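Local structure of endo-beta-1,4-glucanase (Ampullaria crossean, 5XBU) at residues Asn71-Gly75 against Glu179-Ser183; His56-Glu62 against Phe106-Cys112; Ala25-Val31 against Val139-Asp145; Phe49-Lys55 against Asn174-Cys178; Asn77-Cys81 against Glu164-Pro168. The protein probably hydrolyses internal beta-1,4-glycosidic bonds of cellulose as a secreted glycoside hydrolase family 45 endoglucanase. All coordinates share one frame; numbering follows the deposited sequence.

Contact 1: residues Asn71-Gly75 against Glu179-Ser183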
# COMPACT_ATOMS: atom_id res chain seq x y z
N ASN A 71 8.34 6.41 12.23
CA ASN A 71 9.23 7.09 11.31
C ASN A 71 8.56 7.25 9.96
O ASN A 71 8.00 6.30 9.40
CB ASN A 71 10.54 6.36 11.13
CG ASN A 71 11.48 6.58 12.28
OD1 ASN A 71 11.43 7.61 12.97
ND2 ASN A 71 12.37 5.62 12.49
N LEU A 72 8.62 8.46 9.45
CA LEU A 72 8.09 8.75 8.13
C LEU A 72 9.18 9.08 7.13
O LEU A 72 8.89 9.60 6.06
CB LEU A 72 7.04 9.86 8.22
CG LEU A 72 5.76 9.49 8.97
CD1 LEU A 72 4.90 10.73 9.07
CD2 LEU A 72 4.98 8.34 8.34
N TRP A 73 10.43 8.80 7.45
CA TRP A 73 11.56 8.90 6.53
C TRP A 73 12.35 7.61 6.68
O TRP A 73 12.74 7.25 7.79
CB TRP A 73 12.44 10.11 6.88
CG TRP A 73 13.70 10.20 6.07
CD1 TRP A 73 14.96 9.97 6.51
CD2 TRP A 73 13.81 10.54 4.69
NE1 TRP A 73 15.87 10.14 5.49
CE2 TRP A 73 15.17 10.51 4.36
CE3 TRP A 73 12.88 10.88 3.70
CZ2 TRP A 73 15.63 10.78 3.08
CZ3 TRP A 73 13.34 11.17 2.43
CH2 TRP A 73 14.70 11.12 2.14
N CYS A 74 12.53 6.89 5.57
CA CYS A 74 13.26 5.63 5.60
C CYS A 74 12.64 4.67 6.61
O CYS A 74 13.31 4.10 7.48
CB CYS A 74 14.76 5.79 5.82
SG CYS A 74 15.59 6.90 4.64
N GLY A 75 11.34 4.47 6.47
CA GLY A 75 10.67 3.45 7.24
C GLY A 75 11.28 2.09 7.00
O GLY A 75 11.84 1.81 5.93
N GLU A 179 17.23 7.19 -1.65
CA GLU A 179 18.18 7.56 -0.59
C GLU A 179 18.10 6.61 0.59
O GLU A 179 19.10 6.41 1.29
CB GLU A 179 17.92 9.00 -0.17
CG GLU A 179 18.99 9.54 0.75
CD GLU A 179 18.81 11.00 1.07
OE1 GLU A 179 17.95 11.66 0.46
OE2 GLU A 179 19.56 11.49 1.92
N CYS A 180 16.95 5.99 0.81
CA CYS A 180 16.79 5.08 1.94
C CYS A 180 17.38 3.70 1.70
O CYS A 180 17.41 2.88 2.62
CB CYS A 180 15.31 5.00 2.33
SG CYS A 180 14.66 6.56 2.87
N HIS A 181 17.81 3.40 0.47
CA HIS A 181 18.46 2.13 0.21
C HIS A 181 19.71 2.02 1.07
O HIS A 181 20.55 2.92 1.08
CB HIS A 181 18.72 1.98 -1.29
CG HIS A 181 19.42 0.72 -1.67
ND1 HIS A 181 20.75 0.67 -2.02
CD2 HIS A 181 18.96 -0.55 -1.78
CE1 HIS A 181 21.08 -0.58 -2.31
NE2 HIS A 181 20.01 -1.34 -2.17
N ASN A 182 19.79 0.96 1.89
CA ASN A 182 20.89 0.74 2.84
C ASN A 182 20.91 1.77 3.98
O ASN A 182 21.98 2.22 4.40
CB ASN A 182 22.26 0.66 2.17
CG ASN A 182 22.37 -0.45 1.15
OD1 ASN A 182 21.68 -1.47 1.23
ND2 ASN A 182 23.26 -0.27 0.19
N SER A 183 19.75 2.14 4.49
CA SER A 183 19.70 3.13 5.57
C SER A 183 19.71 2.48 6.95
O SER A 183 20.17 3.07 7.92
CB SER A 183 18.49 4.05 5.42
OG SER A 183 17.29 3.29 5.30
O HOH W 1 15.56 2.56 7.74
O HOH W 2 14.45 2.41 4.92

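Contact 2: residues His56-Glu62 against Phe106-Cys112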
# COMPACT_ATOMS: atom_id res chain seq x y z
N HIS A 56 4.21 0.64 -10.46
CA HIS A 56 3.33 0.13 -9.42
C HIS A 56 4.05 0.31 -8.08
O HIS A 56 4.80 -0.56 -7.62
CB HIS A 56 3.04 -1.34 -9.68
CG HIS A 56 2.24 -1.57 -10.89
ND1 HIS A 56 2.43 -2.68 -11.69
CD2 HIS A 56 1.21 -0.88 -11.44
CE1 HIS A 56 1.57 -2.63 -12.71
NE2 HIS A 56 0.82 -1.55 -12.58
N VAL A 57 3.80 1.47 -7.48
CA VAL A 57 4.39 1.84 -6.21
C VAL A 57 3.27 2.26 -5.26
O VAL A 57 2.17 2.66 -5.67
CB VAL A 57 5.49 2.92 -6.38
CG1 VAL A 57 6.65 2.35 -7.17
CG2 VAL A 57 4.95 4.21 -6.99
N THR A 58 3.55 2.13 -3.97
CA THR A 58 2.56 2.32 -2.94
C THR A 58 3.11 3.09 -1.74
O THR A 58 4.30 3.04 -1.42
CB THR A 58 1.96 0.95 -2.52
OG1 THR A 58 0.91 1.12 -1.57
CG2 THR A 58 2.96 -0.03 -1.92
N ALA A 59 2.16 3.74 -1.06
CA ALA A 59 2.31 4.32 0.27
C ALA A 59 1.44 3.51 1.22
O ALA A 59 0.22 3.74 1.29
CB ALA A 59 1.87 5.78 0.24
N PRO A 60 2.01 2.57 1.97
CA PRO A 60 1.21 1.84 2.95
C PRO A 60 0.91 2.69 4.17
O PRO A 60 1.65 3.61 4.52
CB PRO A 60 2.10 0.64 3.34
CG PRO A 60 3.17 0.59 2.29
CD PRO A 60 3.37 2.02 1.90
N SER A 61 -0.12 2.28 4.89
CA SER A 61 -0.39 2.82 6.20
C SER A 61 0.86 2.76 7.09
O SER A 61 1.66 1.82 7.04
CB SER A 61 -1.59 2.08 6.79
OG SER A 61 -1.47 0.68 6.70
N GLU A 62 0.96 3.79 7.93
CA GLU A 62 2.17 4.11 8.67
C GLU A 62 2.75 2.95 9.48
O GLU A 62 3.97 2.74 9.46
CB GLU A 62 1.83 5.27 9.62
CG GLU A 62 2.99 5.83 10.41
CD GLU A 62 2.59 7.05 11.21
OE1 GLU A 62 3.23 7.25 12.26
OE2 GLU A 62 1.69 7.82 10.81
N PHE A 106 3.39 -4.30 -6.02
CA PHE A 106 3.71 -2.90 -5.80
C PHE A 106 4.92 -2.80 -4.88
O PHE A 106 5.06 -3.57 -3.93
CB PHE A 106 2.56 -2.15 -5.12
CG PHE A 106 1.31 -2.09 -5.96
CD1 PHE A 106 0.44 -3.17 -5.97
CD2 PHE A 106 1.01 -0.98 -6.73
CE1 PHE A 106 -0.71 -3.14 -6.75
CE2 PHE A 106 -0.13 -0.94 -7.52
CZ PHE A 106 -0.99 -2.04 -7.53
N MET A 107 5.77 -1.80 -5.11
CA MET A 107 6.90 -1.53 -4.22
C MET A 107 6.58 -0.37 -3.29
O MET A 107 6.04 0.66 -3.71
CB MET A 107 8.16 -1.23 -5.05
CG MET A 107 9.41 -1.09 -4.16
SD MET A 107 10.94 -1.15 -5.10
CE MET A 107 10.86 0.44 -5.96
N VAL A 108 6.95 -0.53 -2.02
CA VAL A 108 6.80 0.51 -1.02
C VAL A 108 7.82 1.61 -1.26
O VAL A 108 9.03 1.39 -1.13
CB VAL A 108 6.98 -0.06 0.39
CG1 VAL A 108 6.90 1.04 1.41
CG2 VAL A 108 5.97 -1.19 0.65
N THR A 109 7.33 2.81 -1.59
CA THR A 109 8.21 3.97 -1.80
C THR A 109 7.77 5.18 -1.01
O THR A 109 8.46 6.21 -1.07
CB THR A 109 8.32 4.33 -3.28
OG1 THR A 109 7.04 4.80 -3.70
CG2 THR A 109 8.79 3.19 -4.12
N ASN A 110 6.68 5.11 -0.25
CA ASN A 110 6.16 6.26 0.45
C ASN A 110 5.33 5.74 1.61
O ASN A 110 5.16 4.53 1.76
CB ASN A 110 5.41 7.13 -0.56
CG ASN A 110 5.04 8.50 -0.05
OD1 ASN A 110 5.60 9.01 0.92
ND2 ASN A 110 4.09 9.13 -0.72
N ALA A 111 4.82 6.67 2.43
CA ALA A 111 4.01 6.33 3.60
C ALA A 111 2.67 7.05 3.54
O ALA A 111 2.59 8.19 3.07
CB ALA A 111 4.73 6.78 4.87
N CYS A 112 1.65 6.38 4.08
CA CYS A 112 0.33 6.96 4.32
C CYS A 112 0.24 7.20 5.82
O CYS A 112 -0.05 6.27 6.59
CB CYS A 112 -0.76 6.00 3.85
SG CYS A 112 -2.46 6.63 4.07

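Contact 3: residues Ala25-Val31 against Val139-Asp145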
# COMPACT_ATOMS: atom_id res chain seq x y z
N ALA A 25 -6.26 -6.48 2.76
CA ALA A 25 -5.92 -5.08 2.84
C ALA A 25 -6.97 -4.30 2.08
O ALA A 25 -7.53 -4.78 1.08
CB ALA A 25 -4.56 -4.79 2.24
N SER A 26 -7.21 -3.08 2.54
CA SER A 26 -7.90 -2.10 1.72
C SER A 26 -6.90 -1.36 0.85
O SER A 26 -5.69 -1.34 1.11
CB SER A 26 -8.69 -1.14 2.61
OG SER A 26 -7.95 -0.70 3.74
N THR A 27 -7.42 -0.75 -0.22
CA THR A 27 -6.63 0.05 -1.12
C THR A 27 -7.38 1.32 -1.49
O THR A 27 -8.61 1.35 -1.52
CB THR A 27 -6.21 -0.71 -2.41
OG1 THR A 27 -7.33 -0.87 -3.29
CG2 THR A 27 -5.58 -2.05 -2.16
N THR A 28 -6.61 2.36 -1.81
CA THR A 28 -7.09 3.59 -2.43
C THR A 28 -6.06 3.97 -3.49
O THR A 28 -5.04 3.29 -3.68
CB THR A 28 -7.33 4.72 -1.42
OG1 THR A 28 -6.18 4.90 -0.60
CG2 THR A 28 -8.54 4.48 -0.53
N ARG A 29 -6.29 5.08 -4.18
CA ARG A 29 -5.30 5.63 -5.09
C ARG A 29 -5.01 7.06 -4.69
O ARG A 29 -5.86 7.74 -4.10
CB ARG A 29 -5.74 5.52 -6.55
CG ARG A 29 -7.13 6.07 -6.84
CD ARG A 29 -7.55 5.80 -8.29
NE ARG A 29 -8.94 5.45 -8.49
CZ ARG A 29 -9.50 5.46 -9.69
NH1 ARG A 29 -10.78 5.12 -9.85
NH2 ARG A 29 -8.77 5.83 -10.73
N TYR A 30 -3.79 7.50 -4.97
CA TYR A 30 -3.38 8.85 -4.64
C TYR A 30 -2.49 9.40 -5.72
O TYR A 30 -1.90 8.66 -6.51
CB TYR A 30 -2.69 8.93 -3.30
CG TYR A 30 -1.22 8.54 -3.24
CD1 TYR A 30 -0.80 7.22 -3.34
CD2 TYR A 30 -0.23 9.53 -3.08
CE1 TYR A 30 0.54 6.89 -3.23
CE2 TYR A 30 1.12 9.20 -2.98
CZ TYR A 30 1.48 7.87 -3.04
OH TYR A 30 2.83 7.59 -2.92
N VAL A 31 -2.40 10.73 -5.64
CA VAL A 31 -1.57 11.58 -6.46
C VAL A 31 -1.14 12.77 -5.60
O VAL A 31 -1.95 13.32 -4.84
CB VAL A 31 -2.51 12.02 -7.60
CG1 VAL A 31 -2.72 13.51 -7.62
CG2 VAL A 31 -2.13 11.37 -8.86
N VAL A 139 -4.04 -3.52 7.31
CA VAL A 139 -3.11 -2.69 6.58
C VAL A 139 -3.87 -2.08 5.41
O VAL A 139 -4.88 -2.63 4.95
CB VAL A 139 -1.88 -3.51 6.10
CG1 VAL A 139 -2.24 -4.52 5.06
CG2 VAL A 139 -0.74 -2.62 5.66
N HIS A 140 -3.38 -0.93 4.96
CA HIS A 140 -3.92 -0.21 3.82
C HIS A 140 -2.79 0.09 2.85
O HIS A 140 -1.71 0.49 3.27
CB HIS A 140 -4.57 1.08 4.27
CG HIS A 140 -5.27 1.79 3.17
ND1 HIS A 140 -6.52 1.37 2.76
CD2 HIS A 140 -4.88 2.81 2.38
CE1 HIS A 140 -6.86 2.14 1.74
NE2 HIS A 140 -5.91 3.02 1.49
N PHE A 141 -3.06 -0.03 1.56
CA PHE A 141 -2.12 0.35 0.51
C PHE A 141 -2.71 1.47 -0.33
O PHE A 141 -3.69 1.26 -1.04
CB PHE A 141 -1.70 -0.84 -0.35
CG PHE A 141 -0.96 -1.86 0.45
CD1 PHE A 141 0.37 -1.63 0.84
CD2 PHE A 141 -1.58 -3.04 0.89
CE1 PHE A 141 1.04 -2.53 1.63
CE2 PHE A 141 -0.88 -3.95 1.67
CZ PHE A 141 0.42 -3.70 2.05
N ASP A 142 -2.09 2.66 -0.27
CA ASP A 142 -2.45 3.76 -1.14
C ASP A 142 -1.61 3.62 -2.40
O ASP A 142 -0.38 3.54 -2.32
CB ASP A 142 -2.22 5.09 -0.43
CG ASP A 142 -3.17 6.19 -0.88
OD1 ASP A 142 -3.99 5.97 -1.78
OD2 ASP A 142 -3.04 7.29 -0.29
N LEU A 143 -2.24 3.55 -3.55
CA LEU A 143 -1.56 3.18 -4.78
C LEU A 143 -1.33 4.42 -5.64
O LEU A 143 -2.27 5.14 -5.98
CB LEU A 143 -2.38 2.14 -5.57
CG LEU A 143 -2.81 0.92 -4.72
CD1 LEU A 143 -3.62 -0.01 -5.58
CD2 LEU A 143 -1.61 0.20 -4.12
N GLN A 144 -0.07 4.67 -6.01
CA GLN A 144 0.28 5.83 -6.84
C GLN A 144 -0.41 5.73 -8.20
O GLN A 144 -0.34 4.70 -8.87
CB GLN A 144 1.79 5.82 -7.03
CG GLN A 144 2.34 6.90 -7.97
CD GLN A 144 2.11 8.30 -7.46
OE1 GLN A 144 1.25 9.02 -7.97
NE2 GLN A 144 2.88 8.69 -6.43
N ASP A 145 -1.06 6.83 -8.60
CA ASP A 145 -1.84 6.84 -9.83
C ASP A 145 -1.52 8.05 -10.70
O ASP A 145 -2.33 8.41 -11.56
CB ASP A 145 -3.35 6.77 -9.52
CG ASP A 145 -4.22 6.41 -10.75
OD1 ASP A 145 -3.82 5.58 -11.61
OD2 ASP A 145 -5.33 6.97 -10.85
O HOH W 3 -5.39 8.71 -1.00

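Contact 4: residues Phe49-Lys55 against Asn174-Cys178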
# COMPACT_ATOMS: atom_id res chain seq x y z
N PHE A 49 11.95 10.52 -8.76
CA PHE A 49 12.33 9.94 -10.04
C PHE A 49 11.07 9.64 -10.85
O PHE A 49 10.06 9.21 -10.28
CB PHE A 49 13.10 8.64 -9.85
CG PHE A 49 14.38 8.76 -9.05
CD1 PHE A 49 15.39 9.60 -9.44
CD2 PHE A 49 14.57 7.99 -7.92
CE1 PHE A 49 16.58 9.71 -8.73
CE2 PHE A 49 15.74 8.07 -7.20
CZ PHE A 49 16.76 8.94 -7.60
N PRO A 50 11.11 9.83 -12.17
CA PRO A 50 9.92 9.51 -12.97
C PRO A 50 9.38 8.12 -12.71
O PRO A 50 8.15 7.95 -12.67
CB PRO A 50 10.41 9.72 -14.42
CG PRO A 50 11.40 10.87 -14.28
CD PRO A 50 12.15 10.53 -12.96
N TRP A 51 10.24 7.11 -12.55
CA TRP A 51 9.71 5.77 -12.33
C TRP A 51 8.81 5.71 -11.10
O TRP A 51 7.90 4.87 -11.03
CB TRP A 51 10.81 4.72 -12.26
CG TRP A 51 11.78 4.88 -11.11
CD1 TRP A 51 13.04 5.39 -11.17
CD2 TRP A 51 11.58 4.47 -9.74
NE1 TRP A 51 13.62 5.34 -9.93
CE2 TRP A 51 12.75 4.78 -9.04
CE3 TRP A 51 10.53 3.84 -9.07
CZ2 TRP A 51 12.88 4.52 -7.68
CZ3 TRP A 51 10.66 3.58 -7.71
CH2 TRP A 51 11.83 3.93 -7.03
N ASN A 52 9.09 6.54 -10.09
CA ASN A 52 8.31 6.54 -8.85
C ASN A 52 6.97 7.27 -8.99
O ASN A 52 6.13 7.20 -8.08
CB ASN A 52 9.19 7.11 -7.73
CG ASN A 52 8.58 6.90 -6.38
OD1 ASN A 52 8.02 5.84 -6.09
ND2 ASN A 52 8.69 7.92 -5.52
N LEU A 53 6.72 7.91 -10.13
CA LEU A 53 5.40 8.39 -10.50
C LEU A 53 4.68 7.46 -11.47
O LEU A 53 3.46 7.55 -11.60
CB LEU A 53 5.53 9.78 -11.15
CG LEU A 53 6.03 10.86 -10.21
CD1 LEU A 53 6.17 12.16 -10.96
CD2 LEU A 53 5.09 11.04 -9.00
N GLN A 54 5.42 6.58 -12.15
CA GLN A 54 4.91 5.81 -13.28
C GLN A 54 4.59 4.36 -12.96
O GLN A 54 3.71 3.76 -13.61
CB GLN A 54 5.94 5.80 -14.42
CG GLN A 54 6.21 7.15 -15.03
CD GLN A 54 7.50 7.17 -15.82
OE1 GLN A 54 8.38 6.33 -15.64
NE2 GLN A 54 7.63 8.16 -16.70
N LYS A 55 5.35 3.75 -12.05
CA LYS A 55 5.31 2.31 -11.82
C LYS A 55 4.31 1.95 -10.75
O LYS A 55 3.60 2.81 -10.22
CB LYS A 55 6.70 1.78 -11.53
CG LYS A 55 7.62 1.84 -12.74
CD LYS A 55 8.83 0.96 -12.53
CE LYS A 55 9.72 0.96 -13.71
NZ LYS A 55 10.80 -0.04 -13.53
N ASN A 174 15.42 -0.03 -9.47
CA ASN A 174 14.93 1.31 -9.21
C ASN A 174 15.21 1.71 -7.76
O ASN A 174 15.67 2.82 -7.48
CB ASN A 174 13.41 1.38 -9.43
CG ASN A 174 12.96 1.35 -10.88
OD1 ASN A 174 11.90 0.80 -11.17
ND2 ASN A 174 13.68 1.99 -11.79
N TYR A 175 14.89 0.81 -6.82
CA TYR A 175 14.98 1.16 -5.40
C TYR A 175 16.42 1.49 -4.99
O TYR A 175 16.64 2.27 -4.06
CB TYR A 175 14.41 0.02 -4.52
CG TYR A 175 14.34 0.50 -3.08
CD1 TYR A 175 13.49 1.55 -2.73
CD2 TYR A 175 15.19 -0.01 -2.11
CE1 TYR A 175 13.50 2.09 -1.45
CE2 TYR A 175 15.19 0.50 -0.81
CZ TYR A 175 14.36 1.56 -0.52
OH TYR A 175 14.39 2.11 0.75
N GLN A 176 17.40 0.90 -5.68
CA GLN A 176 18.80 1.14 -5.36
C GLN A 176 19.17 2.61 -5.44
O GLN A 176 20.10 3.05 -4.77
CB GLN A 176 19.69 0.27 -6.23
CG GLN A 176 19.57 -1.18 -5.80
CD GLN A 176 20.01 -2.20 -6.81
OE1 GLN A 176 20.37 -1.89 -7.94
NE2 GLN A 176 20.00 -3.46 -6.39
N GLN A 177 18.45 3.39 -6.25
CA GLN A 177 18.77 4.81 -6.29
C GLN A 177 17.98 5.66 -5.30
O GLN A 177 18.23 6.86 -5.22
CB GLN A 177 18.83 5.40 -7.69
CG GLN A 177 17.53 5.44 -8.30
CD GLN A 177 17.48 6.05 -9.73
OE1 GLN A 177 16.43 6.00 -10.41
NE2 GLN A 177 18.60 6.64 -10.19
N CYS A 178 17.09 5.06 -4.51
CA CYS A 178 16.44 5.81 -3.45
C CYS A 178 17.40 6.05 -2.30
O CYS A 178 18.23 5.20 -1.95
CB CYS A 178 15.22 5.06 -2.93
SG CYS A 178 14.02 4.68 -4.28

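Contact 5: residues Asn77-Cys81 against Glu164-Pro168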
# COMPACT_ATOMS: atom_id res chain seq x y z
N ASN A 77 10.08 -0.68 6.18
CA ASN A 77 9.60 -1.43 5.03
C ASN A 77 9.70 -0.69 3.70
O ASN A 77 9.18 -1.17 2.69
CB ASN A 77 8.22 -2.02 5.30
CG ASN A 77 8.31 -3.22 6.24
OD1 ASN A 77 9.28 -4.00 6.19
ND2 ASN A 77 7.32 -3.35 7.12
N CYS A 78 10.46 0.41 3.66
CA CYS A 78 10.81 1.00 2.37
C CYS A 78 11.47 -0.04 1.50
O CYS A 78 12.35 -0.79 1.94
CB CYS A 78 11.77 2.18 2.56
SG CYS A 78 11.03 3.72 3.03
N GLY A 79 11.07 -0.07 0.22
CA GLY A 79 11.66 -0.97 -0.73
C GLY A 79 11.15 -2.38 -0.70
O GLY A 79 11.54 -3.19 -1.56
N LYS A 80 10.26 -2.72 0.23
CA LYS A 80 9.60 -4.02 0.18
C LYS A 80 8.59 -4.03 -0.96
O LYS A 80 8.08 -2.99 -1.35
CB LYS A 80 8.83 -4.32 1.48
CG LYS A 80 9.68 -4.47 2.72
CD LYS A 80 10.46 -5.78 2.65
CE LYS A 80 11.08 -6.13 3.99
NZ LYS A 80 10.06 -6.51 5.05
N CYS A 81 8.31 -5.21 -1.47
CA CYS A 81 7.25 -5.39 -2.45
C CYS A 81 6.13 -6.24 -1.86
O CYS A 81 6.35 -7.16 -1.06
CB CYS A 81 7.77 -6.02 -3.73
SG CYS A 81 8.74 -4.83 -4.70
N GLU A 164 3.96 -10.07 1.29
CA GLU A 164 5.27 -9.59 0.85
C GLU A 164 5.87 -10.60 -0.11
O GLU A 164 5.76 -11.81 0.09
CB GLU A 164 6.23 -9.42 2.00
CG GLU A 164 6.07 -8.13 2.70
CD GLU A 164 7.11 -7.88 3.79
OE1 GLU A 164 8.20 -8.51 3.84
OE2 GLU A 164 6.83 -6.98 4.58
N VAL A 165 6.53 -10.10 -1.14
CA VAL A 165 7.19 -10.95 -2.13
C VAL A 165 8.52 -10.31 -2.49
O VAL A 165 8.69 -9.09 -2.37
CB VAL A 165 6.32 -11.10 -3.41
CG1 VAL A 165 5.00 -11.75 -3.09
CG2 VAL A 165 6.04 -9.75 -4.08
N PRO A 166 9.47 -11.09 -2.99
CA PRO A 166 10.67 -10.47 -3.56
C PRO A 166 10.29 -9.50 -4.67
O PRO A 166 9.40 -9.76 -5.48
CB PRO A 166 11.45 -11.67 -4.11
CG PRO A 166 10.92 -12.84 -3.41
CD PRO A 166 9.50 -12.56 -3.07
N CYS A 167 10.98 -8.37 -4.73
CA CYS A 167 10.67 -7.41 -5.78
C CYS A 167 11.12 -7.92 -7.14
O CYS A 167 12.18 -8.52 -7.27
CB CYS A 167 11.34 -6.05 -5.54
SG CYS A 167 10.67 -5.14 -4.14
N PRO A 168 10.34 -7.65 -8.18
CA PRO A 168 10.81 -7.87 -9.54
C PRO A 168 12.11 -7.10 -9.75
O PRO A 168 12.37 -6.06 -9.14
CB PRO A 168 9.66 -7.31 -10.38
CG PRO A 168 8.41 -7.47 -9.47
CD PRO A 168 8.98 -7.08 -8.15
O HOH W 4 9.92 -7.45 -0.60

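Contact 1: residues Asn71-Gly75 against Glu179-Ser183
C74 and C180 are joined by a disulfide that ties the loop between helix 62-65 and strand 81-86 to the C-terminal tail of this double-psi beta-barrel domain. It is the cross-link of a surface contact: no direct hydrogen bond runs between the two segments, and the S-S bond of 2.0 Å, with a chi3 of -76°, carries the join. The indole of W73 covers the bridge. SG of C180 sits 4.3 Å from the centroid of its six-membered ring, over the face, a sulfur-aromatic contact, and SG of C74 lies toward the rim of the same face. At the ring edge, in plane, the carboxylate of E179 arrives nearly perpendicular to the indole, with OE1 3.6 Å from CZ2. With CG of W73 opposite the backbone N (chi1 174°), the indole swings over the sulfurs.

Behind the disulfide, the tail folds into a type II turn from C180 to S183. Its closing residue sends OG back to O of C180 at 2.7 Å, and the same hydroxyl receives two waters, one donating also to O of C74 and the other to O of G75. Solvent thus bridges the segments where no direct hydrogen bond does. Further out, the backbones of C74 and E179 bond to A37 and G39. On the bridge's other flank, CB of C74 lies 3.6 Å from OG of S183.

Contact 2: residues His56-Glu62 against Phe106-Cys112
H56 and F106 each turn CG away from their own carbonyl carbon (chi1 -67° and -63°), and these torsions bring CB of the histidine to 3.6 Å from CD2 of the phenylalanine. The two rings meet obliquely, planes 57° apart. Beside them, CG2 of T58 packs against CB of F106, while OG1 of T58 hydrogen-bonds to O of D142. Replacing F106 by an alanine would probably leave CB of H56 without its main partner and open a gap beside the first rung of the ladder.

The backbones form a short parallel ladder. N of M107 donates to O of H56 at 3.0 Å, and N of T58 donates to O of M107 at 2.9 Å. O of T58 then takes N of T109 at 3.0 Å, with a weak bond from N of N110. Past this point the register slips by one residue, and N of C112 reaches O of P60 at 2.8 Å. The ring of P60 packs on V108, CD 3.7 Å from CG1. O of N110 is buried here without a polar partner.

This parallel pair belongs to the mixed sheet of the double-psi beta-barrel. Strand 57-60 is hydrogen-bonded on its other side to strand 140-144, and strand 104-108 pairs with strand 81-86; helix 50-54 covers V57, M107 and T109, while F65 of helix 62-65 packs on V108 and A111.

Contact 3: residues Ala25-Val31 against Val139-Asp145
OG1 of T28 is gripped by two side chains of the neighbouring strand: it accepts from NE2 of H140 at 2.8 Å and donates to OD1 of D142 at 2.7 Å. The histidine bond lies in the imidazole plane, whereas the hydroxyl meets the aspartate from above, 73° out of the carboxylate plane. At the other end of the imidazole, ND1 is 2.7 Å from OG of S26 in a hydrogen bond, and N133 is a second partner of that hydroxyl. Two hydroxyls thus hold the ring at both nitrogens and fix its rotation.

The same face continues with Y30, whose CB lies 3.4 Å from OD2 of D142 and whose ring slants across the carboxylate and the Q144 amide; its OH bonds to ND2 of N110. A water joins OD2 of D142 to O of R29. On the opposite face, CB of A25 touches the edge of the F141 ring at 3.7 Å. NH2 of R29 has its salt-bridge partner in E151.

Five successive parallel bridges, S26 with H140 through Y30 with Q144, align strands 22-30 and 140-144, the kind of parallel strand pairing found in the double-psi beta-barrel of family 45 glucanases and expansins.

Contact 4: residues Phe49-Lys55 against Asn174-Cys178
Helix 50-54 meets N174 of helix 169-175 and the Y175-C178 turn through W51, whose indole is sandwiched at the barrel's periphery. CB of N174 stands over the six-membered ring, 3.4 Å from its centroid, a CH-pi contact, and the asparagine amide lies almost parallel to the indole, 9° between planes. CB of N52 lies toward the rim of the opposite face. In the ring plane, NE1 donates to OE1 of Q177 at 2.9 Å, on a lone pair of the amide, and SG of C178 touches the edge at CZ2, 3.6 Å away.

The type I turn from Y175 to C178 presents both edge partners, and C178 is fixed in turn by its disulfide to C40. In the double-psi barrel domain this joins helix 50-54, just ahead of strand 57-60, to the turn following helix 169-175. An alanine in place of W51 would probably leave the Q177 amide without its donor and N174 facing a gap.

The Q177 amide also stacks on F49, planes 14° apart, with OE1 over the ring centre and CG 3.4 Å from CE2. At the far end, the extended chain of K55 brings NZ to OD1 of N174 at 2.7 Å, in the carbonyl plane on a lone pair; D170 is its salt-bridge partner.

Contact 5: residues Asn77-Cys81 against Glu164-Pro168
K80 reaches across to E164 with a chain bent at chi2 (-71°) and again at chi4. From CB the chain turns so that CD comes within 3.7 Å of OE1 of E164; CE keeps the same distance to that oxygen. At the tip, NZ forms a salt bridge with the carboxylate, donating to OE1 at 3.0 Å on the syn side, tilted out of the carboxylate plane, and weakly to OE2. NZ also donates to OD1 of N77 at 2.9 Å, from above the carbonyl plane of the amide. The glutamate has a second partner, OH of Y64, and ND2 of N77 bonds to O of the same tyrosine, which makes Y64 the second shell of this charged cluster.

N77 to K80 is a type II turn, with G79 at its positive-phi position, and it leads into strand 81-86 of the double-psi barrel, next to strand 160-165. There N of V165 donates to O of C81 at 2.9 Å, and a water links N of C81 to O of V165. The disulfide between C81 and C167, with a chi3 of 104°, closes the junction just ahead of helix 169-175. CD of P168 lies 4.1 Å from SG of C81, and CG2 of V165 packs on CB of C81.

Contacts 2 and 3 form the centre of the domain, their midpoints 8 Å apart and each about 5 Å from the centre of the chain; strands 57-60 and 140-144 join them in one mixed sheet. Contact 5 reaches the same sheet, through backbone bonds from V108 to G79 and K80. Contacts 1 and 4 lie at the periphery, each about 16 Å out, and meet where Y175 packs on C180; Y175 also touches C78 and G79 of contact 5. Along the chain, contact 2 lies within the spans of contacts 3 and 4, whereas contacts 1 and 2 alternate their segments, consistent with the interleaved strand order of a double-psi barrel; disulfides secure its outer loops and C-terminal end.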